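Local coordinates for inner membrane protein (Salmonella typhimurium LT2, PDB 2QJV) that binds nickel and, as a cupin-fold member of the KduI/IolB family, probably acts as a glucuronate isomerase, at residues A[82-87]-A[155-160]; A[124-129]-A[139-144]; A[197-202]-A[229-234]. The protein carries 2 engineered substitutions. One frame throughout, in Å; residues are numbered along the deposited sequence.

Contact 1: residues A[82-87]-A[155-160]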
# COMPACT_ATOMS: atom_id res chain seq x y z
N ILE A 82 35.28 -4.38 20.45
CA ILE A 82 35.65 -4.20 21.85
C ILE A 82 34.49 -3.42 22.48
O ILE A 82 33.80 -2.64 21.78
CB ILE A 82 37.08 -3.56 22.06
CG1 ILE A 82 37.11 -2.08 21.57
CG2 ILE A 82 38.19 -4.45 21.43
CD1 ILE A 82 38.46 -1.38 21.83
N PRO A 83 34.19 -3.68 23.78
CA PRO A 83 33.02 -3.02 24.34
C PRO A 83 33.05 -1.47 24.34
O PRO A 83 34.11 -0.86 24.48
CB PRO A 83 32.94 -3.58 25.77
CG PRO A 83 33.68 -4.87 25.72
CD PRO A 83 34.79 -4.63 24.75
N ALA A 84 31.87 -0.89 24.14
CA ALA A 84 31.69 0.55 24.23
C ALA A 84 31.81 1.02 25.69
O ALA A 84 31.66 0.23 26.64
CB ALA A 84 30.33 0.94 23.70
N TYR A 85 32.17 2.30 25.83
CA TYR A 85 31.96 3.03 27.05
C TYR A 85 30.55 3.63 26.97
O TYR A 85 30.11 4.09 25.90
CB TYR A 85 32.96 4.18 27.24
CG TYR A 85 34.32 3.75 27.68
CD1 TYR A 85 35.20 3.10 26.80
CD2 TYR A 85 34.78 4.02 28.97
CE1 TYR A 85 36.48 2.72 27.21
CE2 TYR A 85 36.05 3.67 29.38
CZ TYR A 85 36.90 3.02 28.50
OH TYR A 85 38.14 2.64 28.95
N SER A 86 29.86 3.65 28.11
CA SER A 86 28.54 4.22 28.24
C SER A 86 28.42 4.94 29.58
O SER A 86 29.18 4.68 30.52
CB SER A 86 27.44 3.14 28.14
OG SER A 86 27.64 2.34 26.99
N VAL A 87 27.46 5.86 29.66
CA VAL A 87 27.14 6.55 30.91
C VAL A 87 25.64 6.45 31.17
O VAL A 87 24.82 6.80 30.29
CB VAL A 87 27.55 8.03 30.92
CG1 VAL A 87 27.06 8.69 32.26
CG2 VAL A 87 29.06 8.14 30.70
N VAL A 155 19.91 -2.49 27.25
CA VAL A 155 20.78 -2.10 26.12
C VAL A 155 21.79 -3.22 25.84
O VAL A 155 22.42 -3.77 26.74
CB VAL A 155 21.51 -0.74 26.36
CG1 VAL A 155 22.36 -0.32 25.13
CG2 VAL A 155 20.52 0.38 26.76
N VAL A 156 21.89 -3.57 24.55
CA VAL A 156 22.82 -4.61 24.11
C VAL A 156 23.34 -4.23 22.71
O VAL A 156 22.65 -3.56 21.96
CB VAL A 156 22.11 -6.01 24.11
CG1 VAL A 156 20.94 -6.03 23.11
CG2 VAL A 156 23.08 -7.16 23.83
N GLU A 157 24.56 -4.65 22.39
CA GLU A 157 25.10 -4.53 21.03
C GLU A 157 25.54 -5.96 20.58
O GLU A 157 26.05 -6.78 21.37
CB GLU A 157 26.17 -3.41 20.91
CG GLU A 157 27.44 -3.65 21.63
CD GLU A 157 28.43 -2.51 21.56
OE1 GLU A 157 28.11 -1.37 21.12
OE2 GLU A 157 29.52 -2.74 22.08
N VAL A 158 25.29 -6.25 19.31
CA VAL A 158 25.55 -7.55 18.71
C VAL A 158 26.30 -7.43 17.36
O VAL A 158 26.02 -6.51 16.58
CB VAL A 158 24.20 -8.31 18.49
CG1 VAL A 158 24.42 -9.71 17.86
CG2 VAL A 158 23.41 -8.41 19.82
N TYR A 159 27.25 -8.34 17.16
CA TYR A 159 28.07 -8.44 15.96
C TYR A 159 27.75 -9.72 15.25
O TYR A 159 27.91 -10.80 15.80
CB TYR A 159 29.56 -8.43 16.25
CG TYR A 159 30.04 -7.19 16.91
CD1 TYR A 159 29.86 -6.99 18.28
CD2 TYR A 159 30.72 -6.24 16.19
CE1 TYR A 159 30.31 -5.86 18.90
CE2 TYR A 159 31.18 -5.10 16.80
CZ TYR A 159 30.99 -4.91 18.15
OH TYR A 159 31.44 -3.75 18.73
N THR A 160 27.29 -9.58 14.00
CA THR A 160 26.89 -10.70 13.18
C THR A 160 27.77 -10.69 11.93
O THR A 160 27.65 -9.83 11.08
CB THR A 160 25.38 -10.67 12.83
OG1 THR A 160 24.61 -10.43 14.02
CG2 THR A 160 24.92 -12.03 12.15
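E157 and A84 make the nearest approach, where the carboxylate of the strand residue comes up against the backbone of residues 82-87. E157 OE2 lies 3.6 Å from A84 N, with no direct hydrogen bond between them, and 4.2 Å from P83 CA. The A84 methyl points to the same group, A84 CB being 4.1 Å from E157 OE2. CG of E157 sits between the backbone N and the carbonyl carbon (chi1 68°), and the rest of the chain is extended, which carries the charge away from its own strand.

Most of the hold is indirect and polar. R75 NH1 forms a salt bridge with E157 OE2 and a hydrogen bond with I82 O, so one guanidinium ties both segments. E157 OE1 is bonded to Y240 OH. This buried junction joins the two halves of a bicupin fold: residues 82-87 lead into strand 86-89 of one sheet, and strand 154-160 belongs to another.

Y159 adds a looser touch, its OH lying 4.0 Å from I82 O while hydrogen-bonded to P78 O.

Contact 2: residues A[124-129]-A[139-144]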
# COMPACT_ATOMS: atom_id res chain seq x y z
N GLN A 124 34.88 -2.92 31.35
CA GLN A 124 35.00 -3.86 32.45
C GLN A 124 33.64 -4.22 33.11
O GLN A 124 33.53 -5.23 33.76
CB GLN A 124 36.00 -3.32 33.52
CG GLN A 124 37.46 -3.28 33.05
CD GLN A 124 37.75 -2.32 31.88
OE1 GLN A 124 37.34 -1.13 31.86
NE2 GLN A 124 38.47 -2.85 30.88
N GLU A 125 32.62 -3.38 32.93
CA GLU A 125 31.27 -3.67 33.45
C GLU A 125 30.32 -4.23 32.38
O GLU A 125 29.17 -4.46 32.67
CB GLU A 125 30.62 -2.43 34.08
CG GLU A 125 31.17 -2.05 35.47
CD GLU A 125 32.39 -1.22 35.39
OE1 GLU A 125 32.33 -0.15 34.76
OE2 GLU A 125 33.42 -1.63 35.99
N VAL A 126 30.81 -4.43 31.15
CA VAL A 126 30.01 -4.96 30.04
C VAL A 126 30.20 -6.47 29.97
O VAL A 126 31.33 -6.94 29.86
CB VAL A 126 30.44 -4.34 28.68
CG1 VAL A 126 29.69 -5.00 27.49
CG2 VAL A 126 30.30 -2.82 28.70
N GLY A 127 29.11 -7.24 30.05
CA GLY A 127 29.20 -8.69 29.91
C GLY A 127 29.40 -9.08 28.44
O GLY A 127 28.61 -8.70 27.60
N VAL A 128 30.49 -9.80 28.15
CA VAL A 128 30.86 -10.25 26.81
C VAL A 128 30.51 -11.72 26.70
O VAL A 128 30.87 -12.51 27.58
CB VAL A 128 32.35 -10.03 26.51
CG1 VAL A 128 32.75 -10.66 25.18
CG2 VAL A 128 32.72 -8.52 26.57
N GLU A 129 29.76 -12.09 25.66
CA GLU A 129 29.38 -13.48 25.43
C GLU A 129 29.25 -13.78 23.94
O GLU A 129 29.02 -12.89 23.12
CB GLU A 129 28.08 -13.86 26.19
CG GLU A 129 26.89 -13.00 25.86
CD GLU A 129 25.56 -13.48 26.50
OE1 GLU A 129 25.55 -14.56 27.14
OE2 GLU A 129 24.53 -12.76 26.36
N LEU A 139 28.82 -12.22 18.53
CA LEU A 139 29.46 -11.64 19.67
C LEU A 139 28.42 -10.69 20.25
O LEU A 139 27.86 -9.88 19.52
CB LEU A 139 30.77 -10.93 19.28
CG LEU A 139 31.43 -10.03 20.31
CD1 LEU A 139 31.88 -10.85 21.56
CD2 LEU A 139 32.61 -9.32 19.68
N VAL A 140 28.19 -10.79 21.56
CA VAL A 140 27.20 -10.00 22.28
C VAL A 140 27.88 -9.25 23.45
O VAL A 140 28.67 -9.84 24.19
CB VAL A 140 26.03 -10.91 22.76
CG1 VAL A 140 24.95 -10.14 23.57
CG2 VAL A 140 25.43 -11.71 21.56
N HIS A 141 27.63 -7.94 23.51
CA HIS A 141 28.06 -7.04 24.59
C HIS A 141 26.84 -6.54 25.34
O HIS A 141 26.05 -5.70 24.84
CB HIS A 141 28.85 -5.84 24.07
CG HIS A 141 30.16 -6.17 23.41
ND1 HIS A 141 30.78 -5.30 22.53
CD2 HIS A 141 30.96 -7.27 23.47
CE1 HIS A 141 31.91 -5.84 22.11
NE2 HIS A 141 32.04 -7.04 22.66
N ASN A 142 26.65 -7.07 26.55
CA ASN A 142 25.54 -6.65 27.43
C ASN A 142 25.90 -5.38 28.19
O ASN A 142 26.46 -5.42 29.30
CB ASN A 142 25.14 -7.80 28.37
CG ASN A 142 24.53 -8.98 27.60
OD1 ASN A 142 25.07 -10.10 27.59
ND2 ASN A 142 23.42 -8.72 26.93
N ILE A 143 25.61 -4.25 27.54
CA ILE A 143 25.87 -2.92 28.09
C ILE A 143 25.01 -2.65 29.35
O ILE A 143 25.52 -2.23 30.37
CB ILE A 143 25.67 -1.81 27.03
CG1 ILE A 143 26.74 -1.94 25.92
CG2 ILE A 143 25.68 -0.39 27.71
CD1 ILE A 143 26.47 -1.11 24.68
N LEU A 144 23.72 -2.93 29.26
CA LEU A 144 22.80 -2.68 30.33
C LEU A 144 21.72 -3.76 30.38
O LEU A 144 20.60 -3.58 29.89
CB LEU A 144 22.20 -1.26 30.21
CG LEU A 144 21.37 -0.74 31.40
CD1 LEU A 144 22.03 -1.03 32.76
CD2 LEU A 144 21.09 0.75 31.18
O HOH W 1 26.30 -3.07 32.65
O HOH W 2 26.89 -5.66 31.99
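V126, just before the neighbouring strand, and V128 within it press on H141. V126 CG1, anti to its backbone N (chi1 174°), comes within 3.6 Å of H141 CB, and V128 CG2 approaches CD2 of the H141 imidazole at 3.8 Å. The other branch of V128, CG1, meets L139 CD1 at 3.7 Å. On the opposite face of the sheet E129 and V140 lie side by side, pointing the same way, with E129 CG 3.8 Å from V140 CB.

Beneath these side chains the backbones pair as the antiparallel hairpin of strands 127-131 and 138-142, at the edge of a five-stranded sheet. E129 and V140 form a hydrogen-bonded pair, V140 N to E129 O being 2.7 Å. N142 N donates to G127 O at 2.8 Å, whereas the return bond from G127 N to N142 O is weak. V128 and H141 form the non-hydrogen-bonded pair between them.

Where the strands part, a water lies 2.7 Å from both E125 O and N142 O. N142 centres an inverse gamma turn, and I143 and L144 together face V155 in a classic beta bulge.

Farther out, P83 packs on both V126 and V128. H141 ND1 is hydrogen-bonded to E157 OE2, which should steady the imidazole, and E129 OE2 forms a salt bridge with R131.

Contact 3: residues A[197-202]-A[229-234]. With NI (nickel (II) ion), chain D.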
# COMPACT_ATOMS: atom_id res chain seq x y z
N GLY A 197 27.20 -1.73 2.61
CA GLY A 197 26.38 -2.93 2.72
C GLY A 197 24.98 -2.77 3.26
O GLY A 197 24.55 -1.69 3.67
N PHE A 198 24.28 -3.89 3.24
CA PHE A 198 22.95 -3.99 3.82
C PHE A 198 22.73 -5.40 4.37
O PHE A 198 23.52 -6.31 4.14
CB PHE A 198 21.86 -3.61 2.79
CG PHE A 198 21.71 -4.59 1.66
CD1 PHE A 198 22.43 -4.44 0.48
CD2 PHE A 198 20.80 -5.65 1.74
CE1 PHE A 198 22.27 -5.33 -0.61
CE2 PHE A 198 20.66 -6.57 0.67
CZ PHE A 198 21.38 -6.40 -0.51
N CYS A 199 21.67 -5.52 5.17
CA CYS A 199 21.15 -6.78 5.64
C CYS A 199 19.65 -6.75 5.35
O CYS A 199 19.09 -5.71 4.96
CB CYS A 199 21.43 -7.02 7.14
SG CYS A 199 20.52 -6.00 8.27
N LEU A 200 19.03 -7.90 5.52
CA LEU A 200 17.58 -8.05 5.40
C LEU A 200 17.02 -8.44 6.77
O LEU A 200 17.38 -9.49 7.36
CB LEU A 200 17.24 -9.10 4.34
CG LEU A 200 17.79 -8.80 2.92
CD1 LEU A 200 17.50 -9.94 1.94
CD2 LEU A 200 17.26 -7.47 2.37
N GLN A 201 16.17 -7.57 7.30
CA GLN A 201 15.54 -7.81 8.62
C GLN A 201 14.03 -7.98 8.38
O GLN A 201 13.43 -7.22 7.64
CB GLN A 201 15.84 -6.70 9.62
CG GLN A 201 15.23 -6.98 11.00
CD GLN A 201 15.81 -6.19 12.15
OE1 GLN A 201 16.44 -5.14 11.98
NE2 GLN A 201 15.56 -6.68 13.35
N ARG A 202 13.44 -9.02 8.97
CA ARG A 202 12.04 -9.31 8.80
C ARG A 202 11.35 -9.23 10.16
O ARG A 202 11.79 -9.86 11.11
CB ARG A 202 11.85 -10.69 8.17
CG ARG A 202 10.44 -11.10 7.94
CD ARG A 202 10.32 -12.58 7.75
NE ARG A 202 8.95 -13.00 7.54
CZ ARG A 202 8.54 -14.24 7.62
NH1 ARG A 202 9.36 -15.23 8.02
NH2 ARG A 202 7.27 -14.51 7.40
N HIS A 229 11.67 -11.02 14.84
CA HIS A 229 12.48 -9.98 14.19
C HIS A 229 13.92 -10.39 13.82
O HIS A 229 14.90 -9.67 14.15
CB HIS A 229 12.44 -8.70 15.06
CG HIS A 229 12.57 -8.95 16.54
ND1 HIS A 229 11.50 -9.37 17.31
CD2 HIS A 229 13.61 -8.82 17.38
CE1 HIS A 229 11.88 -9.46 18.57
NE2 HIS A 229 13.15 -9.14 18.64
N PRO A 230 14.06 -11.52 13.12
CA PRO A 230 15.43 -11.95 12.74
C PRO A 230 16.14 -11.04 11.71
O PRO A 230 15.48 -10.36 10.89
CB PRO A 230 15.21 -13.36 12.16
CG PRO A 230 13.80 -13.30 11.63
CD PRO A 230 13.05 -12.47 12.62
N VAL A 231 17.48 -11.07 11.79
CA VAL A 231 18.37 -10.35 10.90
C VAL A 231 19.18 -11.35 10.05
O VAL A 231 19.95 -12.18 10.58
CB VAL A 231 19.33 -9.46 11.71
CG1 VAL A 231 20.43 -8.85 10.81
CG2 VAL A 231 18.54 -8.38 12.52
N ALA A 232 19.02 -11.25 8.74
CA ALA A 232 19.78 -12.05 7.77
C ALA A 232 20.86 -11.17 7.12
O ALA A 232 20.55 -10.20 6.42
CB ALA A 232 18.89 -12.74 6.71
N THR A 233 22.11 -11.49 7.38
CA THR A 233 23.23 -10.77 6.79
C THR A 233 23.59 -11.34 5.40
O THR A 233 23.24 -12.47 5.04
CB THR A 233 24.50 -10.72 7.74
OG1 THR A 233 25.06 -12.00 7.84
CG2 THR A 233 24.16 -10.18 9.14
N ILE A 234 24.35 -10.54 4.65
CA ILE A 234 24.72 -10.73 3.27
C ILE A 234 26.23 -10.91 3.13
O ILE A 234 27.00 -10.14 3.72
CB ILE A 234 24.25 -9.42 2.48
CG1 ILE A 234 22.71 -9.31 2.52
CG2 ILE A 234 24.75 -9.34 1.08
CD1 ILE A 234 21.96 -10.44 1.91
NI NI D . 14.29 -8.94 20.49
O HOH W 3 25.00 -7.96 5.98
O HOH W 4 16.28 -8.86 19.56
O HOH W 5 15.54 -8.86 22.28
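Q201 and V231 face each other as a non-hydrogen-bonded pair in an antiparallel sheet of the cupin half whose nickel is held by H229. From CB, which also lies near P230 O, the glutamine runs out extended: Q201 CG, anti to the backbone N (chi1 -178°), passes 3.4 Å from P230 O, and Q201 CD rests 3.5 Å from V231 CG2. At the tip OE1 accepts a bond from H190 NE2, while Q201 NE2 donates to H229 O at 3.2 Å, the donor standing 42° out of that carbonyl plane.

L200 and A232 exchange two backbone bonds, L200 N to A232 O at 2.9 Å and A232 N to L200 O at 2.8 Å. R202 N donates to P230 O, which fastens the chain just beyond the histidine, ahead of strand 231-233. C199 SG packs on V231 CG1. I234 CG1 lies obliquely to the F198 ring, 3.9 Å from CE2.

The second subunit covers part of this sheet: R202 NH1 bonds to its Y217 OH, and I234 packs on its W168. H229 ND1 bonds to G227 O, and on the other side of the imidazole NE2 binds nickel at 2.2 Å, beside H171, H173, E186 and two waters.

In the fold
Contacts 1 and 2 adjoin, their centres about 7 Å apart. Along the chain contact 2 is nested inside the loop closed by contact 1, and strands 138-142 and 154-160 are neighbours in one sheet, joined where L139 O lies 2.9 Å from Y159 N. Contact 3 follows later in sequence, with its centre about 19 Å from that of contact 1 and about 22 Å from that of contact 2. It belongs to a separate four-stranded sheet, and touches contact 1 where T160 CG2 packs on T233 CG2. Contact 1 thus joins the bicupin halves, contact 2 forms the hairpin at one sheet's edge, and contact 3 carries a nickel ligand and faces another subunit.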